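Local structure of flavohemoprotein (4EH1) at residues D2-V7 with G29-Y34; D50-R55 with K100-A105. The protein probably detoxifies nitric oxide by converting it to nitrate with O2 and NAD(P)H, this chain being its FAD- and NAD(P)H-binding reductase part. All coordinates share one frame; numbering follows the deposited sequence.

Interaction 1 of 2, residues D2-V7 with G29-Y34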
loop_
_atom_site.group_PDB
_atom_site.type_symbol
_atom_site.label_atom_id
_atom_site.label_comp_id
_atom_site.label_asym_id
_atom_site.label_seq_id
_atom_site.Cartn_x
_atom_site.Cartn_y
_atom_site.Cartn_z
ATOM N N ASP A 2 -7.182 -23.267 14.646
ATOM C CA ASP A 2 -6.361 -22.228 13.995
ATOM C C ASP A 2 -5.037 -21.999 14.747
ATOM O O ASP A 2 -4.963 -22.181 15.975
ATOM C CB ASP A 2 -7.085 -20.890 13.864
ATOM C CG ASP A 2 -6.108 -19.724 13.618
ATOM O OD1 ASP A 2 -5.417 -19.748 12.580
ATOM O OD2 ASP A 2 -5.993 -18.801 14.463
ATOM N N GLY A 3 -4.003 -21.590 14.005
ATOM C CA GLY A 3 -2.684 -21.280 14.545
ATOM C C GLY A 3 -2.613 -20.116 15.527
ATOM O O GLY A 3 -2.594 -20.383 16.737
ATOM N N ARG A 4 -2.581 -18.859 15.033
ATOM C CA ARG A 4 -2.354 -17.670 15.894
ATOM C C ARG A 4 -2.786 -16.316 15.291
ATOM O O ARG A 4 -2.656 -16.086 14.106
ATOM C CB ARG A 4 -0.882 -17.604 16.318
ATOM C CG ARG A 4 -0.528 -16.569 17.412
ATOM C CD ARG A 4 0.943 -16.192 17.253
ATOM N NE ARG A 4 1.525 -15.345 18.292
ATOM C CZ ARG A 4 2.840 -15.195 18.437
ATOM N NH1 ARG A 4 3.650 -15.838 17.606
ATOM N NH2 ARG A 4 3.355 -14.420 19.393
ATOM N N THR A 5 -3.291 -15.410 16.117
ATOM C CA THR A 5 -3.824 -14.147 15.616
ATOM C C THR A 5 -2.738 -13.090 15.375
ATOM O O THR A 5 -1.959 -12.805 16.253
ATOM C CB THR A 5 -4.862 -13.565 16.590
ATOM O OG1 THR A 5 -5.993 -14.440 16.648
ATOM C CG2 THR A 5 -5.310 -12.168 16.125
ATOM N N PHE A 6 -2.685 -12.529 14.174
ATOM C CA PHE A 6 -1.744 -11.454 13.886
ATOM C C PHE A 6 -2.505 -10.220 13.489
ATOM O O PHE A 6 -3.669 -10.299 13.118
ATOM C CB PHE A 6 -0.786 -11.849 12.759
ATOM C CG PHE A 6 0.387 -12.664 13.219
ATOM C CD1 PHE A 6 0.192 -13.922 13.800
ATOM C CD2 PHE A 6 1.684 -12.184 13.056
ATOM C CE1 PHE A 6 1.256 -14.681 14.213
ATOM C CE2 PHE A 6 2.773 -12.941 13.456
ATOM C CZ PHE A 6 2.561 -14.198 14.063
ATOM N N VAL A 7 -1.828 -9.084 13.531
ATOM C CA VAL A 7 -2.412 -7.808 13.156
ATOM C C VAL A 7 -1.584 -7.196 12.025
ATOM O O VAL A 7 -0.350 -7.234 12.046
ATOM C CB VAL A 7 -2.459 -6.861 14.370
ATOM C CG1 VAL A 7 -3.109 -5.521 14.017
ATOM C CG2 VAL A 7 -3.208 -7.547 15.490
ATOM N N GLY A 29 5.598 -10.100 21.681
ATOM C CA GLY A 29 6.618 -11.127 21.827
ATOM C C GLY A 29 7.091 -11.725 20.508
ATOM O O GLY A 29 6.641 -11.335 19.443
ATOM N N ALA A 30 8.008 -12.683 20.594
ATOM C CA ALA A 30 8.670 -13.217 19.423
ATOM C C ALA A 30 7.719 -13.984 18.508
ATOM O O ALA A 30 6.659 -14.486 18.927
ATOM C CB ALA A 30 9.834 -14.096 19.832
ATOM N N VAL A 31 8.095 -14.031 17.236
ATOM C CA VAL A 31 7.437 -14.905 16.294
ATOM C C VAL A 31 8.465 -15.939 15.935
ATOM O O VAL A 31 9.657 -15.714 16.141
ATOM C CB VAL A 31 6.926 -14.131 15.075
ATOM C CG1 VAL A 31 6.083 -12.993 15.550
ATOM C CG2 VAL A 31 8.066 -13.588 14.218
ATOM N N LEU A 32 8.025 -17.076 15.417
ATOM C CA LEU A 32 8.958 -18.149 15.107
ATOM C C LEU A 32 9.988 -17.748 14.027
ATOM O O LEU A 32 9.663 -17.038 13.063
ATOM C CB LEU A 32 8.190 -19.421 14.701
ATOM C CG LEU A 32 7.347 -20.064 15.814
ATOM C CD1 LEU A 32 6.492 -21.178 15.258
ATOM C CD2 LEU A 32 8.222 -20.607 16.940
ATOM N N ASP A 33 11.226 -18.201 14.211
ATOM C CA ASP A 33 12.290 -18.066 13.214
ATOM C C ASP A 33 11.911 -18.856 11.941
ATOM O O ASP A 33 11.032 -19.715 11.965
ATOM C CB ASP A 33 13.602 -18.595 13.837
ATOM C CG ASP A 33 14.866 -18.315 12.983
ATOM O OD1 ASP A 33 14.886 -17.379 12.134
ATOM O OD2 ASP A 33 15.870 -19.045 13.205
ATOM N N TYR A 34 12.559 -18.563 10.826
ATOM C CA TYR A 34 12.371 -19.368 9.635
ATOM C C TYR A 34 13.579 -19.235 8.725
ATOM O O TYR A 34 14.428 -18.362 8.931
ATOM C CB TYR A 34 11.104 -18.927 8.872
ATOM C CG TYR A 34 11.130 -17.487 8.417
ATOM C CD1 TYR A 34 11.604 -17.138 7.150
ATOM C CD2 TYR A 34 10.691 -16.468 9.265
ATOM C CE1 TYR A 34 11.623 -15.812 6.735
ATOM C CE2 TYR A 34 10.695 -15.164 8.867
ATOM C CZ TYR A 34 11.157 -14.834 7.597
ATOM O OH TYR A 34 11.203 -13.521 7.217
#
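F6 on strand 4-13 and V31 in the loop between strands 18-25 and 39-44 bring the backbones closest, 10.1 Å from CA to CA, so side chains make most of the contact. R4 spans the gap. Its CG is anti to the backbone N (chi1 -170°) and the chain runs extended from CG to NE, which carries the guanidinium to the loop. There NH2 of R4 gives a weak hydrogen bond to the backbone O of A30, 3.3 Å long. The angle at the hydrogen is 159°, and the oxygen lies at the edge of the guanidinium, near its plane. The main polar partner of R4 is D27, whose carboxylate forms a salt bridge with NE. Strand 4-13 belongs to the antiparallel sheet of the FAD-binding domain, in the ferredoxin reductase-like part of the protein, and 29-34 is part of a loop beside it. Strand 4-13 runs there between 98-105 and 18-25. The second part of the contact, F6 with V31, is apolar. CG1 of V31 comes to the far end of the F6 ring, 3.9 Å from CE2 and 4.0 Å from CZ. The two side chains meet at a slant. P25 of strand 18-25 touches R4, F6 and V31, and the backbone of V31 is also hydrogen-bonded to G65.

Interaction 2 of 2, residues D50-R55 with K100-A105. With FAD (flavin-adenine dinucleotide), chain C; SO4 (sulfate ion), chain E.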
loop_
_atom_site.group_PDB
_atom_site.type_symbol
_atom_site.label_atom_id
_atom_site.label_comp_id
_atom_site.label_asym_id
_atom_site.label_seq_id
_atom_site.Cartn_x
_atom_site.Cartn_y
_atom_site.Cartn_z
ATOM N N ASP A 50 -19.560 -18.376 4.765
ATOM C CA ASP A 50 -19.790 -19.710 5.322
ATOM C C ASP A 50 -18.519 -20.308 5.933
ATOM O O ASP A 50 -18.463 -20.561 7.140
ATOM C CB ASP A 50 -20.434 -20.687 4.316
ATOM C CG ASP A 50 -20.626 -20.086 2.930
ATOM O OD1 ASP A 50 -21.777 -19.726 2.596
ATOM O OD2 ASP A 50 -19.631 -19.998 2.170
ATOM N N TYR A 51 -17.497 -20.508 5.105
ATOM C CA TYR A 51 -16.359 -21.322 5.505
ATOM C C TYR A 51 -15.049 -20.552 5.474
ATOM O O TYR A 51 -14.890 -19.617 4.690
ATOM C CB TYR A 51 -16.261 -22.544 4.594
ATOM C CG TYR A 51 -17.607 -23.185 4.317
ATOM C CD1 TYR A 51 -18.480 -23.494 5.357
ATOM C CD2 TYR A 51 -18.014 -23.462 3.017
ATOM C CE1 TYR A 51 -19.716 -24.070 5.113
ATOM C CE2 TYR A 51 -19.251 -24.040 2.760
ATOM C CZ TYR A 51 -20.095 -24.339 3.815
ATOM O OH TYR A 51 -21.324 -24.912 3.578
ATOM N N ARG A 52 -14.123 -20.949 6.344
ATOM C CA ARG A 52 -12.775 -20.412 6.333
ATOM C C ARG A 52 -11.971 -20.979 5.155
ATOM O O ARG A 52 -12.235 -22.081 4.660
ATOM C CB ARG A 52 -12.070 -20.724 7.651
ATOM C CG ARG A 52 -12.016 -22.190 7.942
ATOM C CD ARG A 52 -10.980 -22.516 9.002
ATOM N NE ARG A 52 -11.126 -23.893 9.478
ATOM C CZ ARG A 52 -10.346 -24.459 10.393
ATOM N NH1 ARG A 52 -9.353 -23.769 10.936
ATOM N NH2 ARG A 52 -10.561 -25.716 10.765
ATOM N N GLU A 53 -10.989 -20.214 4.717
ATOM C CA GLU A 53 -10.110 -20.627 3.644
ATOM C C GLU A 53 -8.667 -20.382 4.087
ATOM O O GLU A 53 -8.357 -19.358 4.697
ATOM C CB GLU A 53 -10.383 -19.796 2.398
ATOM C CG GLU A 53 -11.808 -19.892 1.848
ATOM C CD GLU A 53 -12.084 -21.206 1.119
ATOM O OE1 GLU A 53 -13.277 -21.583 1.019
ATOM O OE2 GLU A 53 -11.127 -21.869 0.647
ATOM N N ILE A 54 -7.794 -21.323 3.759
ATOM C CA ILE A 54 -6.394 -21.255 4.131
ATOM C C ILE A 54 -5.510 -21.301 2.884
ATOM O O ILE A 54 -5.726 -22.133 1.994
ATOM C CB ILE A 54 -6.032 -22.422 5.094
ATOM C CG1 ILE A 54 -6.903 -22.354 6.357
ATOM C CG2 ILE A 54 -4.566 -22.346 5.465
ATOM C CD1 ILE A 54 -7.018 -23.659 7.170
ATOM N N ARG A 55 -4.530 -20.400 2.829
ATOM C CA ARG A 55 -3.575 -20.305 1.737
ATOM C C ARG A 55 -2.149 -20.110 2.263
ATOM O O ARG A 55 -1.916 -19.412 3.276
ATOM C CB ARG A 55 -3.882 -19.080 0.863
ATOM C CG ARG A 55 -5.305 -19.090 0.243
ATOM C CD ARG A 55 -5.593 -20.277 -0.708
ATOM N NE ARG A 55 -6.931 -20.158 -1.306
ATOM C CZ ARG A 55 -7.984 -20.875 -0.926
ATOM N NH1 ARG A 55 -7.857 -21.780 0.039
ATOM N NH2 ARG A 55 -9.165 -20.691 -1.514
ATOM N N LYS A 100 -5.709 -14.822 10.904
ATOM C CA LYS A 100 -5.163 -15.967 11.602
ATOM C C LYS A 100 -4.023 -16.516 10.770
ATOM O O LYS A 100 -4.161 -16.699 9.552
ATOM C CB LYS A 100 -6.238 -17.016 11.775
ATOM C CG LYS A 100 -7.520 -16.464 12.364
ATOM C CD LYS A 100 -7.332 -16.017 13.804
ATOM C CE LYS A 100 -8.318 -14.923 14.169
ATOM N NZ LYS A 100 -8.247 -14.572 15.618
ATOM N N LEU A 101 -2.908 -16.787 11.432
ATOM C CA LEU A 101 -1.657 -17.091 10.759
ATOM C C LEU A 101 -1.016 -18.383 11.271
ATOM O O LEU A 101 -0.893 -18.582 12.477
ATOM C CB LEU A 101 -0.671 -15.942 10.974
ATOM C CG LEU A 101 0.663 -16.063 10.243
ATOM C CD1 LEU A 101 1.149 -14.697 9.807
ATOM C CD2 LEU A 101 1.723 -16.744 11.145
ATOM N N TYR A 102 -0.551 -19.216 10.342
ATOM C CA TYR A 102 0.058 -20.491 10.685
ATOM C C TYR A 102 1.539 -20.371 10.491
ATOM O O TYR A 102 1.982 -19.629 9.643
ATOM C CB TYR A 102 -0.484 -21.604 9.802
ATOM C CG TYR A 102 -1.896 -21.928 10.136
ATOM C CD1 TYR A 102 -2.944 -21.175 9.604
ATOM C CD2 TYR A 102 -2.202 -22.971 11.001
ATOM C CE1 TYR A 102 -4.278 -21.470 9.916
ATOM C CE2 TYR A 102 -3.531 -23.281 11.310
ATOM C CZ TYR A 102 -4.561 -22.518 10.764
ATOM O OH TYR A 102 -5.873 -22.814 11.059
ATOM N N ALA A 103 2.276 -21.143 11.276
ATOM C CA ALA A 103 3.713 -21.015 11.470
ATOM C C ALA A 103 4.485 -21.362 10.224
ATOM O O ALA A 103 4.008 -22.113 9.397
ATOM C CB ALA A 103 4.131 -21.957 12.605
ATOM N N PRO A 104 5.715 -20.857 10.104
ATOM C CA PRO A 104 6.506 -21.110 8.897
ATOM C C PRO A 104 6.779 -22.584 8.607
ATOM O O PRO A 104 7.016 -23.360 9.520
ATOM C CB PRO A 104 7.825 -20.364 9.180
ATOM C CG PRO A 104 7.427 -19.254 10.124
ATOM C CD PRO A 104 6.389 -19.913 11.017
ATOM N N ALA A 105 6.768 -22.942 7.324
ATOM C CA ALA A 105 7.011 -24.313 6.867
ATOM C C ALA A 105 7.580 -24.277 5.446
ATOM O O ALA A 105 7.705 -23.205 4.841
ATOM C CB ALA A 105 5.694 -25.145 6.900
HETATM P PA FAD C . -8.646 -19.234 -5.339
HETATM O O1A FAD C . -8.124 -20.374 -4.645
HETATM O O2A FAD C . -9.947 -18.719 -5.080
HETATM O O5B FAD C . -8.629 -19.580 -6.845
HETATM C C5B FAD C . -7.635 -20.414 -7.384
HETATM C C4B FAD C . -7.676 -20.509 -8.898
HETATM O O4B FAD C . -8.767 -21.294 -9.338
HETATM C C3B FAD C . -7.854 -19.140 -9.481
HETATM O O3B FAD C . -7.141 -19.083 -10.690
HETATM C C2B FAD C . -9.314 -19.066 -9.773
HETATM O O2B FAD C . -9.474 -18.226 -10.873
HETATM C C1B FAD C . -9.688 -20.494 -10.040
HETATM N N9A FAD C . -11.032 -20.741 -9.531
HETATM C C8A FAD C . -11.502 -20.406 -8.349
HETATM N N7A FAD C . -12.780 -20.761 -8.218
HETATM C C5A FAD C . -13.139 -21.330 -9.346
HETATM C C6A FAD C . -14.365 -21.919 -9.862
HETATM N N6A FAD C . -15.480 -21.975 -9.120
HETATM N N1A FAD C . -14.318 -22.384 -11.097
HETATM C C2A FAD C . -13.225 -22.335 -11.824
HETATM N N3A FAD C . -12.084 -21.815 -11.424
HETATM C C4A FAD C . -11.984 -21.301 -10.214
HETATM N N1 FAD C . 0.664 -16.401 -3.469
HETATM C C2 FAD C . 1.106 -15.159 -3.290
HETATM O O2 FAD C . 0.421 -14.246 -3.676
HETATM N N3 FAD C . 2.249 -14.865 -2.696
HETATM C C4 FAD C . 3.044 -15.779 -2.227
HETATM O O4 FAD C . 4.068 -15.443 -1.692
HETATM C C4X FAD C . 2.640 -17.180 -2.396
HETATM N N5 FAD C . 3.387 -18.170 -1.970
HETATM C C5X FAD C . 3.011 -19.423 -2.141
HETATM C C6 FAD C . 3.825 -20.409 -1.682
HETATM C C7 FAD C . 3.474 -21.713 -1.845
HETATM C C7M FAD C . 4.360 -22.793 -1.352
HETATM C C8 FAD C . 2.217 -22.055 -2.495
HETATM C C8M FAD C . 1.865 -23.486 -2.640
HETATM C C9 FAD C . 1.390 -21.069 -2.954
HETATM C C9A FAD C . 1.751 -19.757 -2.805
HETATM N N10 FAD C . 0.934 -18.737 -3.265
HETATM C C10 FAD C . 1.370 -17.437 -3.070
HETATM C "C1'" FAD C . -0.347 -19.038 -3.894
HETATM C "C2'" FAD C . -1.479 -18.767 -2.903
HETATM O "O2'" FAD C . -1.443 -19.602 -1.768
HETATM C "C3'" FAD C . -2.888 -18.944 -3.429
HETATM O "O3'" FAD C . -3.050 -20.186 -4.057
HETATM C "C4'" FAD C . -3.394 -17.805 -4.294
HETATM O "O4'" FAD C . -3.278 -16.606 -3.566
HETATM C "C5'" FAD C . -4.824 -17.987 -4.790
HETATM O "O5'" FAD C . -5.783 -18.063 -3.777
HETATM P P FAD C . -7.176 -17.419 -3.866
HETATM O O1P FAD C . -7.908 -17.902 -2.741
HETATM O O2P FAD C . -7.008 -16.026 -4.021
HETATM O O3P FAD C . -7.708 -18.008 -5.192
HETATM S S SO4 E . 0.394 -23.181 13.997
HETATM O O1 SO4 E . -0.861 -23.924 14.142
HETATM O O2 SO4 E . 1.028 -23.026 15.290
HETATM O O3 SO4 E . 1.307 -23.870 13.087
HETATM O O4 SO4 E . 0.156 -21.830 13.511
#
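The ring of Y102 and the guanidinium of R52 meet with their planes 43° apart, and the two side chains cross at about a right angle. NH1 of R52 stands 3.6 Å from OH of Y102, with no hydrogen bond between them. Both atoms instead bind OE1 of E43 and the backbone O of R1: R52 through a salt bridge and a hydrogen bond, Y102 through a hydrogen bond and a weak one. I54 adds an apolar touch, its CD1 lying 4.5 Å from CE1 of Y102. This holds for one of two modelled conformers of I54 and is doubtful. A sulfate, probably from the crystallisation liquor, also lies near this ring, with O1 3.5 Å from CD2 of Y102. It accepts weak hydrogen bonds from the backbone N of A103. Strands 53-58 and 98-105 are not neighbours in the antiparallel sheet of the FAD-binding domain. Strand 39-44 runs between them, and the contact bridges it on the protein surface. R55 serves the cofactor. Its chain is bent at chi2 (-62°), and NE of R55 donates a 2.8 Å hydrogen bond to FAD O1P. This oxygen lies at the guanidinium edge, near its plane. Weak bonds from NH2 reach O1P and O1A. Together these bonds probably limit rotation of the guanidinium beside the phosphates. NH2 also makes a salt bridge to OE2 of E53, 3.1 Å away and met from above the carboxylate plane. NH1 bonds the backbone O of I54 at 2.9 Å, from above the carbonyl plane.

Overall arrangement
From the N terminus, the chain enters strand 4-13, turns back along 18-25 and runs into the loop that holds 29-34. Interaction 1 closes here, a loop of 21 residues between its segments. The chain then enters strand 39-44, between 53-58 and 98-105. Interaction 2 opens at 50-55 and closes at 100-105, after 44 residues that include helix 84-92. The two contacts follow in series, neither nested nor crossed. Their centres are 12 Å apart, and strands 4-13 and 98-105 are neighbours that join them. The backbone O of R4 probably bonds N of L101. Interaction 1 ties the loop before 39-44 to the N-terminal strand. Interaction 2 links edge strand 53-58 with 98-105 across 39-44.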